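Local atomic coordinates of putative modulator of DNA gyrase (Bacteroides thetaiotaomicron, PDB entry 1VPB), a protein that is probably a metallopeptidase of the PmbA/TldD (peptidase U62) family and a putative modulator of DNA gyrase. Residues C34-Y42 / D171-N179; L283-L294 / R319-Y330. All coordinates share one frame; numbering follows the deposited sequence.

Interaction 1: residues C34-Y42 / D171-N179; sequences CQAAKVLLY and DFAYRLISN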
loop_
_atom_site.group_PDB
_atom_site.type_symbol
_atom_site.label_atom_id
_atom_site.label_comp_id
_atom_site.label_asym_id
_atom_site.label_seq_id
_atom_site.Cartn_x
_atom_site.Cartn_y
_atom_site.Cartn_z
ATOM N N CYS A 34 17.100 -2.271 28.968
ATOM C CA CYS A 34 16.452 -1.005 28.711
ATOM C C CYS A 34 16.437 -0.097 29.948
ATOM O O CYS A 34 15.931 -0.523 30.990
ATOM C CB CYS A 34 15.008 -1.193 28.263
ATOM S SG CYS A 34 14.824 -2.087 26.686
ATOM N N GLN A 35 16.869 1.127 29.749
ATOM C CA GLN A 35 16.730 2.215 30.758
ATOM C C GLN A 35 15.245 2.609 30.748
ATOM O O GLN A 35 14.713 3.067 31.748
ATOM C CB GLN A 35 17.579 3.400 30.511
ATOM C CG GLN A 35 19.008 3.217 30.830
ATOM C CD GLN A 35 19.784 2.519 29.721
ATOM O OE1 GLN A 35 19.286 2.398 28.569
ATOM N NE2 GLN A 35 20.985 1.983 30.066
ATOM N N ALA A 36 14.570 2.434 29.599
ATOM C CA ALA A 36 13.168 2.819 29.461
ATOM C C ALA A 36 12.557 1.977 28.348
ATOM O O ALA A 36 13.252 1.459 27.488
ATOM C CB ALA A 36 13.021 4.248 29.163
ATOM N N ALA A 37 11.236 1.817 28.395
ATOM C CA ALA A 37 10.532 1.075 27.346
ATOM C C ALA A 37 9.071 1.534 27.269
ATOM O O ALA A 37 8.531 2.062 28.239
ATOM C CB ALA A 37 10.572 -0.373 27.586
ATOM N N LYS A 38 8.484 1.264 26.109
ATOM C CA LYS A 38 7.022 1.428 25.883
ATOM C C LYS A 38 6.563 0.072 25.397
ATOM O O LYS A 38 7.260 -0.572 24.593
ATOM C CB LYS A 38 6.783 2.532 24.870
ATOM C CG LYS A 38 7.284 3.890 25.185
ATOM C CD LYS A 38 7.086 4.806 24.076
ATOM C CE LYS A 38 7.569 6.217 24.369
ATOM N NZ LYS A 38 7.672 6.961 23.044
ATOM N N VAL A 39 5.370 -0.381 25.842
ATOM C CA VAL A 39 4.796 -1.631 25.403
ATOM C C VAL A 39 3.349 -1.341 24.971
ATOM O O VAL A 39 2.656 -0.618 25.643
ATOM C CB VAL A 39 4.813 -2.696 26.535
ATOM C CG1 VAL A 39 4.110 -3.944 26.122
ATOM C CG2 VAL A 39 6.281 -2.999 26.989
ATOM N N LEU A 40 3.011 -1.866 23.832
ATOM C CA LEU A 40 1.614 -1.916 23.338
ATOM C C LEU A 40 1.186 -3.332 23.148
ATOM O O LEU A 40 1.800 -4.102 22.435
ATOM C CB LEU A 40 1.512 -1.148 22.072
ATOM C CG LEU A 40 0.234 -1.323 21.235
ATOM C CD1 LEU A 40 -0.829 -0.521 21.939
ATOM C CD2 LEU A 40 0.474 -0.886 19.831
ATOM N N LEU A 41 0.036 -3.695 23.730
ATOM C CA LEU A 41 -0.590 -4.942 23.420
ATOM C C LEU A 41 -1.902 -4.576 22.711
ATOM O O LEU A 41 -2.641 -3.711 23.186
ATOM C CB LEU A 41 -0.844 -5.673 24.730
ATOM C CG LEU A 41 -1.545 -7.029 24.622
ATOM C CD1 LEU A 41 -0.642 -8.099 24.186
ATOM C CD2 LEU A 41 -2.062 -7.357 25.997
ATOM N N TYR A 42 -2.079 -5.105 21.503
ATOM C CA TYR A 42 -3.198 -4.710 20.674
ATOM C C TYR A 42 -3.945 -5.945 20.261
ATOM O O TYR A 42 -3.408 -7.063 20.192
ATOM C CB TYR A 42 -2.740 -3.902 19.458
ATOM C CG TYR A 42 -1.776 -4.666 18.578
ATOM C CD1 TYR A 42 -2.259 -5.529 17.622
ATOM C CD2 TYR A 42 -0.392 -4.563 18.749
ATOM C CE1 TYR A 42 -1.419 -6.280 16.832
ATOM C CE2 TYR A 42 0.475 -5.319 17.929
ATOM C CZ TYR A 42 -0.061 -6.164 16.978
ATOM O OH TYR A 42 0.730 -6.956 16.156
ATOM N N ASP A 171 -11.306 -2.873 17.823
ATOM C CA ASP A 171 -9.888 -2.590 18.094
ATOM C C ASP A 171 -9.746 -2.330 19.559
ATOM O O ASP A 171 -10.542 -1.598 20.155
ATOM C CB ASP A 171 -9.425 -1.409 17.290
ATOM C CG ASP A 171 -9.361 -1.702 15.840
ATOM O OD1 ASP A 171 -8.344 -2.283 15.420
ATOM O OD2 ASP A 171 -10.225 -1.331 15.061
ATOM N N PHE A 172 -8.734 -2.947 20.150
ATOM C CA PHE A 172 -8.353 -2.782 21.555
ATOM C C PHE A 172 -6.878 -2.499 21.662
ATOM O O PHE A 172 -6.072 -3.059 20.905
ATOM C CB PHE A 172 -8.595 -4.048 22.347
ATOM C CG PHE A 172 -10.048 -4.541 22.305
ATOM C CD1 PHE A 172 -10.489 -5.354 21.284
ATOM C CD2 PHE A 172 -10.956 -4.181 23.303
ATOM C CE1 PHE A 172 -11.816 -5.792 21.231
ATOM C CE2 PHE A 172 -12.293 -4.611 23.228
ATOM C CZ PHE A 172 -12.690 -5.395 22.194
ATOM N N ALA A 173 -6.525 -1.663 22.609
ATOM C CA ALA A 173 -5.091 -1.337 22.862
ATOM C C ALA A 173 -4.880 -1.127 24.304
ATOM O O ALA A 173 -5.684 -0.440 24.950
ATOM C CB ALA A 173 -4.691 -0.115 22.116
ATOM N N TYR A 174 -3.785 -1.703 24.825
ATOM C CA TYR A 174 -3.330 -1.489 26.182
ATOM C C TYR A 174 -1.901 -1.012 26.101
ATOM O O TYR A 174 -1.080 -1.734 25.501
ATOM C CB TYR A 174 -3.414 -2.779 26.956
ATOM C CG TYR A 174 -2.959 -2.727 28.375
ATOM C CD1 TYR A 174 -3.657 -2.009 29.346
ATOM C CD2 TYR A 174 -1.860 -3.453 28.802
ATOM C CE1 TYR A 174 -3.240 -1.972 30.684
ATOM C CE2 TYR A 174 -1.446 -3.458 30.132
ATOM C CZ TYR A 174 -2.159 -2.733 31.101
ATOM O OH TYR A 174 -1.738 -2.725 32.437
ATOM N N ARG A 175 -1.615 0.094 26.773
ATOM C CA ARG A 175 -0.344 0.794 26.606
ATOM C C ARG A 175 0.296 0.916 27.978
ATOM O O ARG A 175 -0.394 1.178 28.980
ATOM C CB ARG A 175 -0.640 2.149 25.974
ATOM C CG ARG A 175 0.499 3.124 25.963
ATOM C CD ARG A 175 0.699 3.922 24.649
ATOM N NE ARG A 175 1.524 3.169 23.726
ATOM C CZ ARG A 175 2.742 2.730 23.999
ATOM N NH1 ARG A 175 3.321 3.034 25.142
ATOM N NH2 ARG A 175 3.408 2.014 23.109
ATOM N N LEU A 176 1.627 0.715 28.030
ATOM C CA LEU A 176 2.415 0.921 29.208
ATOM C C LEU A 176 3.679 1.687 28.825
ATOM O O LEU A 176 4.255 1.410 27.757
ATOM C CB LEU A 176 2.860 -0.434 29.775
ATOM C CG LEU A 176 1.810 -1.383 30.318
ATOM C CD1 LEU A 176 2.454 -2.750 30.701
ATOM C CD2 LEU A 176 1.090 -0.766 31.473
ATOM N N ILE A 177 4.073 2.634 29.651
ATOM C CA ILE A 177 5.323 3.375 29.478
ATOM C C ILE A 177 6.041 3.342 30.794
ATOM O O ILE A 177 5.434 3.550 31.831
ATOM C CB ILE A 177 5.107 4.785 28.952
ATOM C CG1 ILE A 177 4.228 4.769 27.688
ATOM C CG2 ILE A 177 6.412 5.489 28.702
ATOM C CD1 ILE A 177 3.925 6.187 27.190
ATOM N N SER A 178 7.357 3.054 30.793
ATOM C CA SER A 178 8.048 2.757 32.040
ATOM C C SER A 178 8.212 3.864 33.092
ATOM O O SER A 178 8.686 3.577 34.202
ATOM C CB SER A 178 9.466 2.219 31.694
ATOM O OG SER A 178 10.199 3.117 30.929
ATOM N N ASN A 179 7.969 5.108 32.727
ATOM C CA ASN A 179 8.003 6.221 33.675
ATOM C C ASN A 179 6.575 6.582 34.176
ATOM O O ASN A 179 6.383 7.703 34.673
ATOM C CB ASN A 179 8.732 7.421 33.135
ATOM C CG ASN A 179 8.005 8.098 31.989
ATOM O OD1 ASN A 179 7.102 7.474 31.424
ATOM N ND2 ASN A 179 8.365 9.372 31.708
HETATM O O HOH W 1 12.116 4.016 32.632
#
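In the conformer described, one of two modelled, Arg175 folds its guanidinium back across the neighbouring strand, with Val39 O 3.5 Å above one face of the group, offset toward its rim. The chain leaves with CG on the far side from the backbone N (chi1 169°), then bends at chi2 and chi3, which brings the guanidinium closer to 34-42 than its CB alone would suggest. NH1 meets Lys38 CB at the edge of the guanidinium (3.5 Å), and NH2 approaches Leu40 CB. In this conformer NH1 is buried with no hydrogen-bond partner in the model. Lys38 runs side by side with Ile177, its CG 4.0 Å from Ile177 CG2, and its extended chain carries NZ to the hydroxyl of Tyr72. Further along the same face, Leu40 CD1 rests on Ala173 CB at 3.9 Å.

The two segments are central antiparallel neighbours in a six-stranded sheet, joining strand 36-52, from the first PmbA/TldA family region, to strand 159-177, from the central one. Val39-Leu176 and Leu41-Tyr174 are hydrogen-bonded pairs, each with two backbone bonds; the straightest, Leu41 N to Tyr174 O, spans 2.9 Å at 172°. Val39, Leu41, Tyr174 and Leu176 occupy the other face, where helix 16-31 lies against Leu41, Tyr174 and Leu176. The Tyr174 ring leads away from 34-42, and its hydroxyl bonds Glu182 and Gln23.

Where strand 159-177 ends, the Ser178 side chain extends the ladder. Its OG sits between the backbone N and the carbonyl carbon (chi1 58°), placed to accept from Ala37 N at 3.0 Å, while Ser178 N donates to Ala37 O. A water 2.7 Å from Ser178 OG donates to Gln35 O, within the classic beta bulge that Gln35 and Ala36 form opposite Tyr72.

Interaction 2: residues L283-L294 / R319-Y330; sequences LNEKIASDRLTL and RSIFDKGVLNTY. With EDO (1,2-ethanediol), chain C.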
loop_
_atom_site.group_PDB
_atom_site.type_symbol
_atom_site.label_atom_id
_atom_site.label_comp_id
_atom_site.label_asym_id
_atom_site.label_seq_id
_atom_site.Cartn_x
_atom_site.Cartn_y
_atom_site.Cartn_z
ATOM N N LEU A 283 3.690 30.514 12.859
ATOM C CA LEU A 283 2.914 30.367 14.072
ATOM C C LEU A 283 2.510 31.752 14.553
ATOM O O LEU A 283 3.321 32.669 14.561
ATOM C CB LEU A 283 3.691 29.584 15.148
ATOM C CG LEU A 283 2.945 29.188 16.420
ATOM C CD1 LEU A 283 1.837 28.163 16.129
ATOM C CD2 LEU A 283 3.906 28.600 17.410
ATOM N N ASN A 284 1.232 31.874 14.936
ATOM C CA ASN A 284 0.663 33.105 15.447
ATOM C C ASN A 284 0.658 34.236 14.432
ATOM O O ASN A 284 0.463 35.379 14.794
ATOM C CB ASN A 284 1.299 33.525 16.780
ATOM C CG ASN A 284 1.212 32.412 17.844
ATOM O OD1 ASN A 284 2.232 32.042 18.385
ATOM N ND2 ASN A 284 0.019 31.840 18.067
ATOM N N GLU A 285 0.760 33.895 13.151
ATOM C CA GLU A 285 0.593 34.876 12.099
ATOM C C GLU A 285 -0.756 34.760 11.418
ATOM O O GLU A 285 -1.394 33.696 11.396
ATOM C CB GLU A 285 1.691 34.710 11.038
ATOM C CG GLU A 285 3.128 34.832 11.547
ATOM C CD GLU A 285 3.513 36.217 12.052
ATOM O OE1 GLU A 285 2.825 37.241 11.822
ATOM O OE2 GLU A 285 4.534 36.284 12.746
ATOM N N LYS A 286 -1.163 35.869 10.828
ATOM C CA LYS A 286 -2.475 35.992 10.209
ATOM C C LYS A 286 -2.336 35.564 8.752
ATOM O O LYS A 286 -2.267 36.407 7.836
ATOM C CB LYS A 286 -2.978 37.441 10.315
ATOM C CG LYS A 286 -4.478 37.583 10.328
ATOM C CD LYS A 286 -5.224 37.028 9.138
ATOM C CE LYS A 286 -6.732 37.374 9.240
ATOM N NZ LYS A 286 -7.587 36.859 8.138
ATOM N N ILE A 287 -2.277 34.242 8.540
ATOM C CA ILE A 287 -1.952 33.726 7.219
ATOM C C ILE A 287 -3.142 33.401 6.341
ATOM O O ILE A 287 -2.999 33.338 5.145
ATOM C CB ILE A 287 -1.012 32.508 7.301
ATOM C CG1 ILE A 287 -1.678 31.364 8.023
ATOM C CG2 ILE A 287 0.273 32.859 8.012
ATOM C CD1 ILE A 287 -0.840 30.080 7.908
ATOM N N ALA A 288 -4.314 33.145 6.918
ATOM C CA ALA A 288 -5.418 32.713 6.107
ATOM C C ALA A 288 -6.688 33.550 6.382
ATOM O O ALA A 288 -6.643 34.561 7.082
ATOM C CB ALA A 288 -5.647 31.246 6.340
ATOM N N SER A 289 -7.800 33.124 5.794
ATOM C CA SER A 289 -9.058 33.870 5.797
ATOM C C SER A 289 -9.650 34.050 7.184
ATOM O O SER A 289 -9.529 33.189 8.022
ATOM C CB SER A 289 -10.085 33.153 4.943
ATOM O OG SER A 289 -11.346 33.815 4.968
ATOM N N ASP A 290 -10.355 35.176 7.382
ATOM C CA ASP A 290 -11.200 35.306 8.574
ATOM C C ASP A 290 -12.179 34.170 8.737
ATOM O O ASP A 290 -12.593 33.876 9.855
ATOM C CB ASP A 290 -12.081 36.549 8.488
ATOM C CG ASP A 290 -11.345 37.808 8.657
ATOM O OD1 ASP A 290 -10.129 37.814 8.939
ATOM O OD2 ASP A 290 -11.969 38.897 8.583
ATOM N N ARG A 291 -12.560 33.554 7.628
ATOM C CA ARG A 291 -13.564 32.469 7.621
ATOM C C ARG A 291 -12.998 31.129 8.003
ATOM O O ARG A 291 -13.770 30.180 8.114
ATOM C CB ARG A 291 -14.261 32.390 6.243
ATOM C CG ARG A 291 -14.972 33.633 5.802
ATOM C CD ARG A 291 -16.378 33.853 6.289
ATOM N NE ARG A 291 -16.498 33.772 7.738
ATOM C CZ ARG A 291 -16.149 34.704 8.637
ATOM N NH1 ARG A 291 -15.606 35.857 8.285
ATOM N NH2 ARG A 291 -16.356 34.445 9.934
ATOM N N LEU A 292 -11.680 31.006 8.156
ATOM C CA LEU A 292 -11.052 29.743 8.559
ATOM C C LEU A 292 -10.818 29.707 10.063
ATOM O O LEU A 292 -9.862 30.248 10.577
ATOM C CB LEU A 292 -9.717 29.514 7.855
ATOM C CG LEU A 292 -8.915 28.239 8.197
ATOM C CD1 LEU A 292 -9.806 27.023 7.962
ATOM C CD2 LEU A 292 -7.617 28.128 7.405
ATOM N N THR A 293 -11.719 29.014 10.726
ATOM C CA THR A 293 -11.575 28.642 12.106
ATOM C C THR A 293 -11.685 27.137 12.218
ATOM O O THR A 293 -12.635 26.502 11.734
ATOM C CB THR A 293 -12.656 29.384 12.948
ATOM O OG1 THR A 293 -12.391 30.779 12.914
ATOM C CG2 THR A 293 -12.566 28.997 14.404
ATOM N N LEU A 294 -10.682 26.571 12.873
ATOM C CA LEU A 294 -10.456 25.152 12.895
ATOM C C LEU A 294 -9.938 24.789 14.267
ATOM O O LEU A 294 -8.975 25.373 14.737
ATOM C CB LEU A 294 -9.425 24.766 11.855
ATOM C CG LEU A 294 -9.249 23.259 11.623
ATOM C CD1 LEU A 294 -10.431 22.561 10.956
ATOM C CD2 LEU A 294 -7.977 23.029 10.796
ATOM N N ARG A 319 -7.587 22.324 21.160
ATOM C CA ARG A 319 -6.718 23.392 20.706
ATOM C C ARG A 319 -7.329 24.128 19.513
ATOM O O ARG A 319 -7.968 23.538 18.657
ATOM C CB ARG A 319 -5.375 22.845 20.213
ATOM C CG ARG A 319 -4.388 22.497 21.335
ATOM C CD ARG A 319 -2.987 22.158 20.851
ATOM N NE ARG A 319 -2.079 21.911 21.961
ATOM C CZ ARG A 319 -1.943 20.746 22.600
ATOM N NH1 ARG A 319 -2.654 19.688 22.245
ATOM N NH2 ARG A 319 -1.090 20.647 23.603
ATOM N N SER A 320 -7.049 25.417 19.482
ATOM C CA SER A 320 -7.257 26.249 18.332
ATOM C C SER A 320 -6.117 25.951 17.343
ATOM O O SER A 320 -4.956 26.141 17.659
ATOM C CB SER A 320 -7.164 27.716 18.727
ATOM O OG SER A 320 -7.266 28.503 17.572
ATOM N N ILE A 321 -6.483 25.519 16.147
ATOM C CA ILE A 321 -5.503 25.389 15.060
ATOM C C ILE A 321 -5.462 26.680 14.272
ATOM O O ILE A 321 -4.388 27.314 14.192
ATOM C CB ILE A 321 -5.814 24.195 14.166
ATOM C CG1 ILE A 321 -5.676 22.915 14.995
ATOM C CG2 ILE A 321 -4.848 24.180 12.954
ATOM C CD1 ILE A 321 -6.212 21.700 14.349
ATOM N N PHE A 322 -6.623 27.097 13.753
ATOM C CA PHE A 322 -6.772 28.436 13.181
ATOM C C PHE A 322 -7.923 29.149 13.891
ATOM O O PHE A 322 -9.002 28.549 14.076
ATOM C CB PHE A 322 -7.134 28.351 11.704
ATOM C CG PHE A 322 -6.011 27.926 10.825
ATOM C CD1 PHE A 322 -5.106 28.859 10.370
ATOM C CD2 PHE A 322 -5.900 26.607 10.405
ATOM C CE1 PHE A 322 -4.073 28.488 9.529
ATOM C CE2 PHE A 322 -4.836 26.212 9.608
ATOM C CZ PHE A 322 -3.929 27.170 9.168
ATOM N N ASP A 323 -7.677 30.408 14.237
ATOM C CA ASP A 323 -8.707 31.302 14.776
ATOM C C ASP A 323 -8.822 32.490 13.827
ATOM O O ASP A 323 -7.952 33.364 13.792
ATOM C CB ASP A 323 -8.283 31.695 16.181
ATOM C CG ASP A 323 -9.261 32.622 16.859
ATOM O OD1 ASP A 323 -10.369 32.861 16.348
ATOM O OD2 ASP A 323 -8.958 33.164 17.929
ATOM N N LYS A 324 -9.867 32.454 13.006
ATOM C CA LYS A 324 -10.129 33.477 12.032
ATOM C C LYS A 324 -8.859 33.767 11.235
ATOM O O LYS A 324 -8.459 34.914 11.050
ATOM C CB LYS A 324 -10.658 34.755 12.730
ATOM C CG LYS A 324 -12.086 34.570 13.300
ATOM C CD LYS A 324 -12.584 35.845 13.992
ATOM C CE LYS A 324 -13.777 35.552 14.889
ATOM N NZ LYS A 324 -14.916 34.909 14.167
ATOM N N GLY A 325 -8.208 32.694 10.788
ATOM C CA GLY A 325 -7.075 32.791 9.878
ATOM C C GLY A 325 -5.706 32.854 10.513
ATOM O O GLY A 325 -4.696 32.799 9.818
ATOM N N VAL A 326 -5.677 32.982 11.838
ATOM C CA VAL A 326 -4.421 33.028 12.572
ATOM C C VAL A 326 -4.074 31.591 12.933
ATOM O O VAL A 326 -4.879 30.877 13.545
ATOM C CB VAL A 326 -4.535 33.867 13.825
ATOM C CG1 VAL A 326 -3.248 33.757 14.677
ATOM C CG2 VAL A 326 -4.838 35.301 13.450
ATOM N N LEU A 327 -2.883 31.162 12.554
ATOM C CA LEU A 327 -2.409 29.825 12.923
ATOM C C LEU A 327 -1.958 29.787 14.379
ATOM O O LEU A 327 -1.119 30.620 14.799
ATOM C CB LEU A 327 -1.222 29.450 12.043
ATOM C CG LEU A 327 -0.571 28.107 12.341
ATOM C CD1 LEU A 327 -1.589 26.973 12.166
ATOM C CD2 LEU A 327 0.617 27.954 11.417
ATOM N N ASN A 328 -2.491 28.844 15.153
ATOM C CA ASN A 328 -2.217 28.835 16.568
ATOM C C ASN A 328 -1.513 27.611 17.155
ATOM O O ASN A 328 -1.189 27.617 18.339
ATOM C CB ASN A 328 -3.503 29.047 17.364
ATOM C CG ASN A 328 -3.948 30.503 17.356
ATOM O OD1 ASN A 328 -3.135 31.429 17.313
ATOM N ND2 ASN A 328 -5.241 30.709 17.421
ATOM N N THR A 329 -1.365 26.550 16.357
ATOM C CA THR A 329 -0.821 25.259 16.819
ATOM C C THR A 329 0.084 24.608 15.795
ATOM O O THR A 329 -0.247 24.581 14.604
ATOM C CB THR A 329 -1.987 24.291 17.081
ATOM O OG1 THR A 329 -2.763 24.779 18.171
ATOM C CG2 THR A 329 -1.494 22.935 17.566
ATOM N N TYR A 330 1.196 24.021 16.285
ATOM C CA TYR A 330 1.881 22.970 15.551
ATOM C C TYR A 330 1.670 21.661 16.334
ATOM O O TYR A 330 1.382 21.685 17.550
ATOM C CB TYR A 330 3.358 23.280 15.496
ATOM C CG TYR A 330 3.808 24.436 14.651
ATOM C CD1 TYR A 330 3.353 24.613 13.356
ATOM C CD2 TYR A 330 4.795 25.283 15.109
ATOM C CE1 TYR A 330 3.868 25.653 12.534
ATOM C CE2 TYR A 330 5.274 26.311 14.316
ATOM C CZ TYR A 330 4.807 26.492 13.039
ATOM O OH TYR A 330 5.315 27.549 12.279
HETATM C C1 EDO C . -9.913 41.813 8.361
HETATM O O1 EDO C . -10.936 41.046 7.745
HETATM C C2 EDO C . -8.670 40.996 8.753
HETATM O O2 EDO C . -8.958 40.096 9.847
HETATM O O HOH W 2 -0.397 29.724 19.839
HETATM O O HOH W 3 -2.080 33.889 18.211
HETATM O O HOH W 4 -14.447 32.126 14.528
#
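Segment 283-294 wraps around the type I' turn Asp323-Val326 of 319-330, its backbone bonding at both ends through Asn284 N to Leu327 O and the reciprocal Leu294-Phe322 pair. Leu294 O takes both Ile321 N and Phe322 N, a classic beta bulge. The Phe322 ring is sandwiched: Leu292 CD2 stands 3.7 Å from its centroid in a CH-pi contact, Leu327 CD1 covers the opposite face nearer the rim, and Ile287 CD1 meets the edge at CE1 (4.0 Å). A serine in place of Phe322 would probably open a gap between Leu292 and Leu327 and leave Ile287 CD1 without its aromatic neighbour.

The hairpin of strands 319-323 and 326-327, closed by the type I' turn, joins strand 352-354 through strand 294-296 in a small mixed sheet, with helix 256-265 against Leu294 and Phe322. At the turn, Gly325 lies so close to Ala288 O and Ser289 O that a CB would clash; Gly325 O accepts from Ala288 N at 2.9 Å on a lone pair. Thr293 OG1 lies beside its own backbone N (chi1 -66°), within 3.0 Å of the donor Lys324 N. The Lys286 chain bends at chi2, bringing CE to 3.5 Å from Lys324 O, and its NZ bonds Ala288 O and makes a salt bridge to Asp290 OD1 (2.8 Å). Both Asp290 carboxylate oxygens also accept from an ethanediol, probably a crystallisation additive. Toward the other end, Asn284 ND2 gives a bent bond to Asn328 OD1 (3.3 Å, 136°); one water joins ND2 to Asn328 O, and a second, weakly held by ND2, reaches Asn328 OD1. Leu283 CB packs on Tyr330 CE2 at 3.7 Å, with CD1 above one ring face.

How the interactions relate
Interaction 1 closes along the chain before interaction 2 opens, and the two do not touch: their centres are 35 Å apart and their nearest atoms about 16 Å apart. They represent different parts of the molecule. Residues 34-42 and 171-179 pair the first and central family regions within one long antiparallel sheet, whereas 283-294 and 319-330 both lie in the C-terminal region and are only 25 residues apart at their closest ends. The first is a regular strand ladder and the second a loop folded round a tight turn. No metal lies among the atoms of either contact, and the ethanediol of interaction 2 is probably a crystallisation additive, so neither can be tied to an active site.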